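Local coordinates for putative deoxyribonuclease yjjV (Escherichia coli, PDB 1ZZM), which probably hydrolyses ester bonds, as a TatD-type metal-dependent hydrolase that binds two divalent metal ions per subunit, at residues G34-A40 and P58-G64; L70-D75 and R111-L115; G180-P185 and M211-Q217. All coordinates share one frame; numbering follows the deposited sequence.

Interaction 1: residues G34-A40 and P58-G64; sequences GKIIVPA and PLYAALG
Residues Gly34-Ala40 and Pro58-Gly64 run side by side as parallel strands, their segment axes 4.4 Å apart at closest approach and only 22° from exact alignment. Five backbone hydrogen bonds step along the seam in the alternating parallel pattern: Ile36 N reaches Pro58 O, Tyr60 N returns to Ile36 O, Val38 N goes to Tyr60 O, Ala62 N to Val38 O and Ala40 N to Ala62 O. The shortest joins Val38 N to Tyr60 O at 2.7 Å. CA-H groups add to the ladder, as where Leu59 CA lies 3.4 Å from Ile36 O. With helix 46-55 as the crossover, the two strands make a beta-alpha-beta unit, which belongs to the barrel wall of a TIM-barrel-type hydrolase. On the face carrying Ile36, Val38, Leu59 and Ala61, Leu59 does most of the joining. Its CG sits beside the backbone N (chi1 -54°), which turns CD2 back over the neighbouring strand to within 3.6 Å of Ile36 CB. Those two side chains point the same way, whereas Val38 meets the same methyl at an angle through CG2. Helix 46-55 packs on this same face, against Leu59 and Ala61. The reverse face carries Ile37, Pro39, Tyr60 and Ala62. Here Pro39 CB meets Ala62 CB at 4.1 Å, and the Pro39 side chain comes about 4 Å from that of the metal ligand His9 and about 5 Å from a bound zinc ion. Nearer the strand starts, Lys35 slants past the Tyr60 ring, its CD 3.9 Å from Tyr60 CE2. The lysine ammonium group itself is taken up by a salt bridge to the C-terminal carboxylate of Pro259, while Lys91 makes a cation-pi contact with Tyr60.

Interaction 2: residues L70-D75 and R111-L115; sequences LEKHSD and RQQWL
The guanidinium group of Arg111 meets the backbone of His73 edge-on: His73 O lies 4° out of its plane, and two waters also lie in that plane at the rim, one with His73 O on the NE side and the other round towards NH1. Arg111 NH2 donates to His73 O over 3.1 Å, although the nitrogen stands above the carbonyl plane of the acceptor. Arg111 NE gives its hydrogen to one water, 2.7 Å away, which in turn donates to Leu70 O. The second water lies between Arg111 NH2 and Asp75 OD1, a mediated link between opposite charges whose own atoms, NH2 and OD1, stand 5.2 Å apart. With CG opposite the backbone N (chi1 179°), the extended chain carries NE and NH2 across to the loop; three in-plane partners, His73 O and the two waters, then limit the group's rotation. Two other flat groups are met obliquely: Leu115 CD2 sits 3.4 Å from His73 CD2, the side chains crossing at about a right angle, and Asp75 OD1 approaches Trp114 CH2 at 3.9 Å. Leu70 CD1 packs on Leu115 CD2 at 3.7 Å, the two leucine side chains lying antiparallel as they pass, while Leu70 CD2 touches Gln112 CG at 4.0 Å. His73 NE2 is hydrogen-bonded to His66 O, and the Gln112 amide is held by Pro107 O and the Asp101 amide. Leu70 and Gln112 line a pocket holding a polyethylene glycol molecule, probably from the crystallisation liquor. The 3-10 turn at residues 70-72 follows strand 59-63 and leads, through the N-cap residue Ser74, into helix 75-87, whose Leu78 packs on both Trp114 and Leu115 of helix 109-125; Gln112 in turn touches Leu100 of strand 95-101.

Interaction 3: residues G180-P185 and M211-Q217; sequences GTITYP and MPLNGFQ
Tyr184 lays its ring against Asn214 and carries its hydroxyl on to the backbone beyond. With CG beside the backbone N (chi1 -64°), the bond from CB swings the ring towards residues 211-217. CG comes first, 4.2 Å from Asn214 CB, then CD1 and CE1 run along the asparagine. Asn214 CB stands over one face, off-centre towards the rim, a CH-pi contact 3.9 Å from the ring centroid, with ring and amide planes only 14° apart. On the other rim, CE2 approaches Pro212 O. At the tip OH donates to Pro212 O at 2.7 Å, from well above that carbonyl's plane, while Gln217 CG closes in at 3.2 Å from OH. These are loops at the C-terminal ends of barrel strands 175-178 and 202-204, on the side where a TIM barrel carries its metal site, and the Met211 side chain lies about 3 Å from that of the metal ligand Asp207. Residues Leu213 to Phe216 form a type II beta turn. Its second residue, Asn214, is fastened twice to Thr183: the backbone N bonds to OG1 almost straight (171°), and ND2 reaches Thr183 O at 3.0 Å, in the plane of its own amide. Thr183 OG1 also donates to Gly180 O at 2.7 Å, which fixes the hydroxyl's hydrogen and turns its acceptor side to Asn214. Thr183 CG2, the other branch, packs crosswise on Leu213 CG, and a water bridges Gly180 N and Met211 O.

In the fold
Read from the N terminus, the three contacts come in series: none encloses or crosses another. Interaction 1 closes a 17-residue connection through helix 46-55 and joins two neighbouring strands of the barrel wall. The chain then leaves strand 59-63, and interaction 2 closes 35 residues that hold helix 75-87 and strand 95-101, tying the loop before that helix to the start of helix 109-125. Much later, interaction 3 closes 25 residues containing helix 190-196 and strand 202-204, joining two loops that follow successive strands. Centre to centre, interactions 2 and 3 are about 30 Å apart, and each is about 22 Å from interaction 1.

Interaction 1: residues G34-A40 and P58-G64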
# COMPACT_ATOMS: atom_id res chain seq x y z
N GLY A 34 -6.47 -8.50 11.22
CA GLY A 34 -7.35 -7.68 12.05
C GLY A 34 -7.69 -6.28 11.62
O GLY A 34 -8.71 -5.73 12.05
N LYS A 35 -6.81 -5.67 10.81
CA LYS A 35 -7.05 -4.32 10.29
C LYS A 35 -6.62 -4.32 8.83
O LYS A 35 -5.72 -5.08 8.42
CB LYS A 35 -6.24 -3.27 11.07
CG LYS A 35 -6.74 -3.09 12.51
CD LYS A 35 -5.97 -2.07 13.28
CE LYS A 35 -6.73 -1.73 14.55
NZ LYS A 35 -7.07 -2.94 15.34
N ILE A 36 -7.25 -3.46 8.05
CA ILE A 36 -6.94 -3.36 6.64
C ILE A 36 -6.92 -1.88 6.25
O ILE A 36 -7.83 -1.14 6.63
CB ILE A 36 -8.04 -4.08 5.82
CG1 ILE A 36 -8.08 -5.55 6.23
CG2 ILE A 36 -7.79 -3.90 4.31
CD1 ILE A 36 -9.19 -6.36 5.57
N ILE A 37 -5.89 -1.45 5.53
CA ILE A 37 -5.81 -0.06 5.08
C ILE A 37 -6.28 -0.05 3.61
O ILE A 37 -5.74 -0.84 2.79
CB ILE A 37 -4.37 0.48 5.14
CG1 ILE A 37 -3.89 0.53 6.60
CG2 ILE A 37 -4.29 1.87 4.56
CD1 ILE A 37 -3.79 -0.81 7.26
N VAL A 38 -7.25 0.81 3.33
CA VAL A 38 -7.89 0.93 2.01
C VAL A 38 -7.49 2.22 1.31
O VAL A 38 -7.94 3.30 1.67
CB VAL A 38 -9.45 0.95 2.16
CG1 VAL A 38 -10.12 0.94 0.79
CG2 VAL A 38 -9.91 -0.23 3.02
N PRO A 39 -6.60 2.13 0.31
CA PRO A 39 -6.18 3.35 -0.39
C PRO A 39 -7.11 3.65 -1.55
O PRO A 39 -7.48 2.74 -2.31
CB PRO A 39 -4.76 3.02 -0.83
CG PRO A 39 -4.77 1.55 -1.03
CD PRO A 39 -5.80 0.96 -0.10
N ALA A 40 -7.51 4.91 -1.71
CA ALA A 40 -8.42 5.23 -2.82
C ALA A 40 -7.66 5.28 -4.14
O ALA A 40 -6.42 5.31 -4.13
CB ALA A 40 -9.10 6.54 -2.59
N PRO A 58 -12.33 -2.24 11.72
CA PRO A 58 -11.06 -2.69 11.15
C PRO A 58 -10.50 -1.93 9.96
O PRO A 58 -9.35 -2.12 9.62
CB PRO A 58 -11.37 -4.14 10.73
CG PRO A 58 -12.50 -4.53 11.59
CD PRO A 58 -13.36 -3.28 11.52
N LEU A 59 -11.29 -1.08 9.32
CA LEU A 59 -10.81 -0.43 8.12
C LEU A 59 -10.31 1.00 8.28
O LEU A 59 -10.92 1.83 8.92
CB LEU A 59 -11.92 -0.47 7.05
CG LEU A 59 -12.51 -1.83 6.72
CD1 LEU A 59 -13.71 -1.65 5.75
CD2 LEU A 59 -11.41 -2.70 6.06
N TYR A 60 -9.17 1.26 7.68
CA TYR A 60 -8.58 2.58 7.75
C TYR A 60 -8.46 2.99 6.31
O TYR A 60 -8.44 2.13 5.39
CB TYR A 60 -7.23 2.49 8.42
CG TYR A 60 -7.34 2.36 9.92
CD1 TYR A 60 -7.14 3.46 10.75
CD2 TYR A 60 -7.70 1.14 10.52
CE1 TYR A 60 -7.29 3.38 12.14
CE2 TYR A 60 -7.85 1.04 11.91
CZ TYR A 60 -7.65 2.17 12.71
OH TYR A 60 -7.81 2.12 14.08
N ALA A 61 -8.31 4.29 6.09
CA ALA A 61 -8.26 4.76 4.71
C ALA A 61 -7.09 5.66 4.34
O ALA A 61 -6.43 6.22 5.22
CB ALA A 61 -9.56 5.52 4.43
N ALA A 62 -6.85 5.77 3.02
CA ALA A 62 -5.89 6.69 2.44
C ALA A 62 -6.67 7.28 1.24
O ALA A 62 -7.49 6.57 0.61
CB ALA A 62 -4.64 5.97 1.97
N LEU A 63 -6.47 8.57 0.97
CA LEU A 63 -7.13 9.26 -0.13
C LEU A 63 -6.02 9.77 -1.04
O LEU A 63 -4.99 10.30 -0.59
CB LEU A 63 -7.95 10.46 0.36
CG LEU A 63 -9.05 10.15 1.38
CD1 LEU A 63 -9.74 11.47 1.77
CD2 LEU A 63 -10.04 9.15 0.75
N GLY A 64 -6.25 9.61 -2.34
CA GLY A 64 -5.25 10.01 -3.29
C GLY A 64 -5.72 9.59 -4.67
O GLY A 64 -6.74 8.89 -4.82

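Interaction 2: residues L70-D75 and R111-L115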
# COMPACT_ATOMS: atom_id res chain seq x y z
N LEU A 70 -5.17 7.85 -14.30
CA LEU A 70 -4.77 9.20 -14.71
C LEU A 70 -5.81 9.95 -15.53
O LEU A 70 -6.01 11.15 -15.34
CB LEU A 70 -3.44 9.17 -15.49
CG LEU A 70 -2.91 10.57 -15.81
CD1 LEU A 70 -2.63 11.30 -14.51
CD2 LEU A 70 -1.64 10.51 -16.65
N GLU A 71 -6.49 9.24 -16.42
CA GLU A 71 -7.47 9.88 -17.28
C GLU A 71 -8.64 10.50 -16.55
O GLU A 71 -9.30 11.38 -17.08
CB GLU A 71 -8.00 8.87 -18.32
CG GLU A 71 -6.93 8.37 -19.29
CD GLU A 71 -7.53 7.50 -20.41
OE1 GLU A 71 -8.40 6.64 -20.12
OE2 GLU A 71 -7.13 7.68 -21.59
N LYS A 72 -8.87 10.06 -15.31
CA LYS A 72 -9.97 10.55 -14.51
C LYS A 72 -9.61 11.73 -13.60
O LYS A 72 -10.48 12.39 -13.08
CB LYS A 72 -10.53 9.41 -13.65
CG LYS A 72 -11.10 8.23 -14.44
CD LYS A 72 -11.27 7.01 -13.54
CE LYS A 72 -12.46 6.13 -13.95
NZ LYS A 72 -12.61 4.93 -13.06
N HIS A 73 -8.32 12.01 -13.44
CA HIS A 73 -7.89 13.07 -12.53
C HIS A 73 -7.81 14.45 -13.14
O HIS A 73 -7.10 14.68 -14.13
CB HIS A 73 -6.54 12.70 -11.91
CG HIS A 73 -6.48 11.30 -11.39
ND1 HIS A 73 -7.54 10.71 -10.75
CD2 HIS A 73 -5.47 10.39 -11.39
CE1 HIS A 73 -7.19 9.49 -10.36
NE2 HIS A 73 -5.94 9.27 -10.73
N SER A 74 -8.55 15.38 -12.53
CA SER A 74 -8.61 16.77 -12.98
C SER A 74 -8.20 17.68 -11.84
O SER A 74 -7.94 17.21 -10.74
CB SER A 74 -10.03 17.13 -13.42
OG SER A 74 -10.96 16.95 -12.35
N ASP A 75 -8.14 18.99 -12.10
CA ASP A 75 -7.80 19.94 -11.04
C ASP A 75 -8.91 19.85 -9.98
O ASP A 75 -8.67 20.10 -8.79
CB ASP A 75 -7.69 21.38 -11.57
CG ASP A 75 -6.43 21.60 -12.41
OD1 ASP A 75 -5.44 20.85 -12.25
OD2 ASP A 75 -6.42 22.55 -13.21
N ARG A 111 2.86 14.02 -17.07
CA ARG A 111 1.70 14.39 -16.28
C ARG A 111 1.63 13.52 -15.02
O ARG A 111 1.20 14.00 -13.98
CB ARG A 111 0.38 14.24 -17.04
CG ARG A 111 -0.83 14.61 -16.15
CD ARG A 111 -2.05 15.01 -16.96
NE ARG A 111 -3.25 15.22 -16.14
CZ ARG A 111 -3.47 16.29 -15.37
NH1 ARG A 111 -2.57 17.27 -15.29
NH2 ARG A 111 -4.63 16.40 -14.72
N GLN A 112 2.01 12.24 -15.10
CA GLN A 112 1.99 11.40 -13.89
C GLN A 112 2.87 12.02 -12.82
O GLN A 112 2.53 12.03 -11.62
CB GLN A 112 2.54 9.99 -14.14
CG GLN A 112 1.63 9.07 -14.92
CD GLN A 112 2.12 7.63 -14.85
OE1 GLN A 112 2.60 7.18 -13.81
NE2 GLN A 112 1.98 6.90 -15.96
N GLN A 113 4.05 12.48 -13.24
CA GLN A 113 4.97 13.08 -12.26
C GLN A 113 4.48 14.39 -11.69
O GLN A 113 4.69 14.68 -10.51
CB GLN A 113 6.35 13.27 -12.87
CG GLN A 113 6.96 11.91 -13.18
CD GLN A 113 8.23 12.01 -13.96
OE1 GLN A 113 9.31 12.21 -13.39
NE2 GLN A 113 8.13 11.91 -15.28
N TRP A 114 3.83 15.20 -12.52
CA TRP A 114 3.32 16.47 -11.97
C TRP A 114 2.25 16.14 -10.93
O TRP A 114 2.20 16.75 -9.84
CB TRP A 114 2.68 17.32 -13.09
CG TRP A 114 2.08 18.57 -12.59
CD1 TRP A 114 2.74 19.74 -12.31
CD2 TRP A 114 0.71 18.79 -12.27
NE1 TRP A 114 1.85 20.68 -11.84
CE2 TRP A 114 0.60 20.13 -11.80
CE3 TRP A 114 -0.44 18.00 -12.34
CZ2 TRP A 114 -0.62 20.68 -11.40
CZ3 TRP A 114 -1.65 18.56 -11.94
CH2 TRP A 114 -1.73 19.89 -11.47
N LEU A 115 1.40 15.18 -11.27
CA LEU A 115 0.31 14.81 -10.37
C LEU A 115 0.85 14.22 -9.07
O LEU A 115 0.33 14.50 -7.98
CB LEU A 115 -0.65 13.82 -11.05
CG LEU A 115 -1.82 13.37 -10.18
CD1 LEU A 115 -2.58 14.59 -9.69
CD2 LEU A 115 -2.77 12.47 -11.00
O HOH W 1 -5.13 13.39 -16.65
O HOH W 2 -5.19 18.01 -12.89

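Interaction 3: residues G180-P185 and M211-Q217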
# COMPACT_ATOMS: atom_id res chain seq x y z
N GLY A 180 2.06 -10.64 -2.56
CA GLY A 180 2.11 -11.87 -3.34
C GLY A 180 3.30 -12.12 -4.23
O GLY A 180 3.56 -13.26 -4.65
N THR A 181 4.03 -11.05 -4.53
CA THR A 181 5.21 -11.16 -5.38
C THR A 181 6.21 -12.16 -4.83
O THR A 181 6.88 -12.87 -5.61
CB THR A 181 5.93 -9.81 -5.51
OG1 THR A 181 5.04 -8.86 -6.11
CG2 THR A 181 7.20 -9.96 -6.37
N ILE A 182 6.32 -12.26 -3.51
CA ILE A 182 7.31 -13.18 -2.97
C ILE A 182 6.93 -14.65 -3.05
O ILE A 182 7.74 -15.49 -2.67
CB ILE A 182 7.69 -12.86 -1.50
CG1 ILE A 182 6.49 -12.97 -0.55
CG2 ILE A 182 8.30 -11.46 -1.42
CD1 ILE A 182 5.71 -14.25 -0.63
N THR A 183 5.72 -14.95 -3.52
CA THR A 183 5.30 -16.35 -3.62
C THR A 183 5.65 -16.98 -4.96
O THR A 183 5.36 -18.16 -5.19
CB THR A 183 3.78 -16.56 -3.39
OG1 THR A 183 3.05 -15.93 -4.45
CG2 THR A 183 3.36 -15.99 -2.05
N TYR A 184 6.27 -16.18 -5.84
CA TYR A 184 6.68 -16.61 -7.18
C TYR A 184 8.21 -16.61 -7.33
O TYR A 184 8.77 -15.71 -7.96
CB TYR A 184 6.10 -15.65 -8.22
CG TYR A 184 4.58 -15.64 -8.30
CD1 TYR A 184 3.91 -16.59 -9.06
CD2 TYR A 184 3.82 -14.66 -7.66
CE1 TYR A 184 2.53 -16.56 -9.20
CE2 TYR A 184 2.43 -14.62 -7.78
CZ TYR A 184 1.79 -15.58 -8.57
OH TYR A 184 0.44 -15.55 -8.78
N PRO A 185 8.90 -17.63 -6.81
CA PRO A 185 10.37 -17.60 -6.95
C PRO A 185 10.95 -17.54 -8.37
O PRO A 185 12.08 -17.03 -8.57
CB PRO A 185 10.82 -18.85 -6.18
CG PRO A 185 9.64 -19.76 -6.25
CD PRO A 185 8.43 -18.85 -6.14
N MET A 211 -2.84 -8.87 -7.77
CA MET A 211 -1.66 -9.61 -7.31
C MET A 211 -1.96 -10.96 -6.62
O MET A 211 -1.54 -11.22 -5.49
CB MET A 211 -0.82 -8.68 -6.39
CG MET A 211 -0.36 -7.34 -7.09
SD MET A 211 0.73 -6.11 -6.16
CE MET A 211 2.37 -6.79 -6.50
N PRO A 212 -2.71 -11.86 -7.30
CA PRO A 212 -3.05 -13.18 -6.73
C PRO A 212 -1.79 -13.95 -6.36
O PRO A 212 -0.77 -13.83 -7.05
CB PRO A 212 -3.85 -13.86 -7.85
CG PRO A 212 -3.33 -13.20 -9.10
CD PRO A 212 -3.25 -11.74 -8.66
N LEU A 213 -1.81 -14.72 -5.28
CA LEU A 213 -0.61 -15.47 -4.91
C LEU A 213 -0.42 -16.72 -5.79
O LEU A 213 -1.38 -17.21 -6.44
CB LEU A 213 -0.64 -15.89 -3.45
CG LEU A 213 -0.27 -14.86 -2.37
CD1 LEU A 213 -1.21 -13.61 -2.41
CD2 LEU A 213 -0.33 -15.54 -1.04
N ASN A 214 0.81 -17.22 -5.81
CA ASN A 214 1.17 -18.41 -6.58
C ASN A 214 0.28 -19.59 -6.19
O ASN A 214 0.24 -19.99 -5.03
CB ASN A 214 2.64 -18.79 -6.33
CG ASN A 214 3.18 -19.76 -7.36
OD1 ASN A 214 2.43 -20.29 -8.17
ND2 ASN A 214 4.49 -20.00 -7.34
N GLY A 215 -0.44 -20.13 -7.17
CA GLY A 215 -1.32 -21.26 -6.89
C GLY A 215 -2.76 -20.84 -6.68
O GLY A 215 -3.63 -21.69 -6.44
N PHE A 216 -3.01 -19.53 -6.78
CA PHE A 216 -4.34 -18.98 -6.60
C PHE A 216 -4.72 -18.07 -7.72
O PHE A 216 -5.63 -17.26 -7.59
CB PHE A 216 -4.41 -18.21 -5.27
CG PHE A 216 -4.26 -19.08 -4.07
CD1 PHE A 216 -3.00 -19.43 -3.60
CD2 PHE A 216 -5.38 -19.61 -3.44
CE1 PHE A 216 -2.85 -20.30 -2.53
CE2 PHE A 216 -5.25 -20.48 -2.38
CZ PHE A 216 -3.98 -20.82 -1.91
N GLN A 217 -4.03 -18.19 -8.84
CA GLN A 217 -4.34 -17.35 -9.99
C GLN A 217 -5.69 -17.77 -10.58
O GLN A 217 -6.15 -18.90 -10.37
CB GLN A 217 -3.23 -17.48 -11.03
CG GLN A 217 -1.94 -16.83 -10.58
CD GLN A 217 -0.73 -17.34 -11.32
OE1 GLN A 217 -0.23 -18.44 -11.03
NE2 GLN A 217 -0.25 -16.56 -12.29
O HOH W 3 -0.55 -10.09 -3.03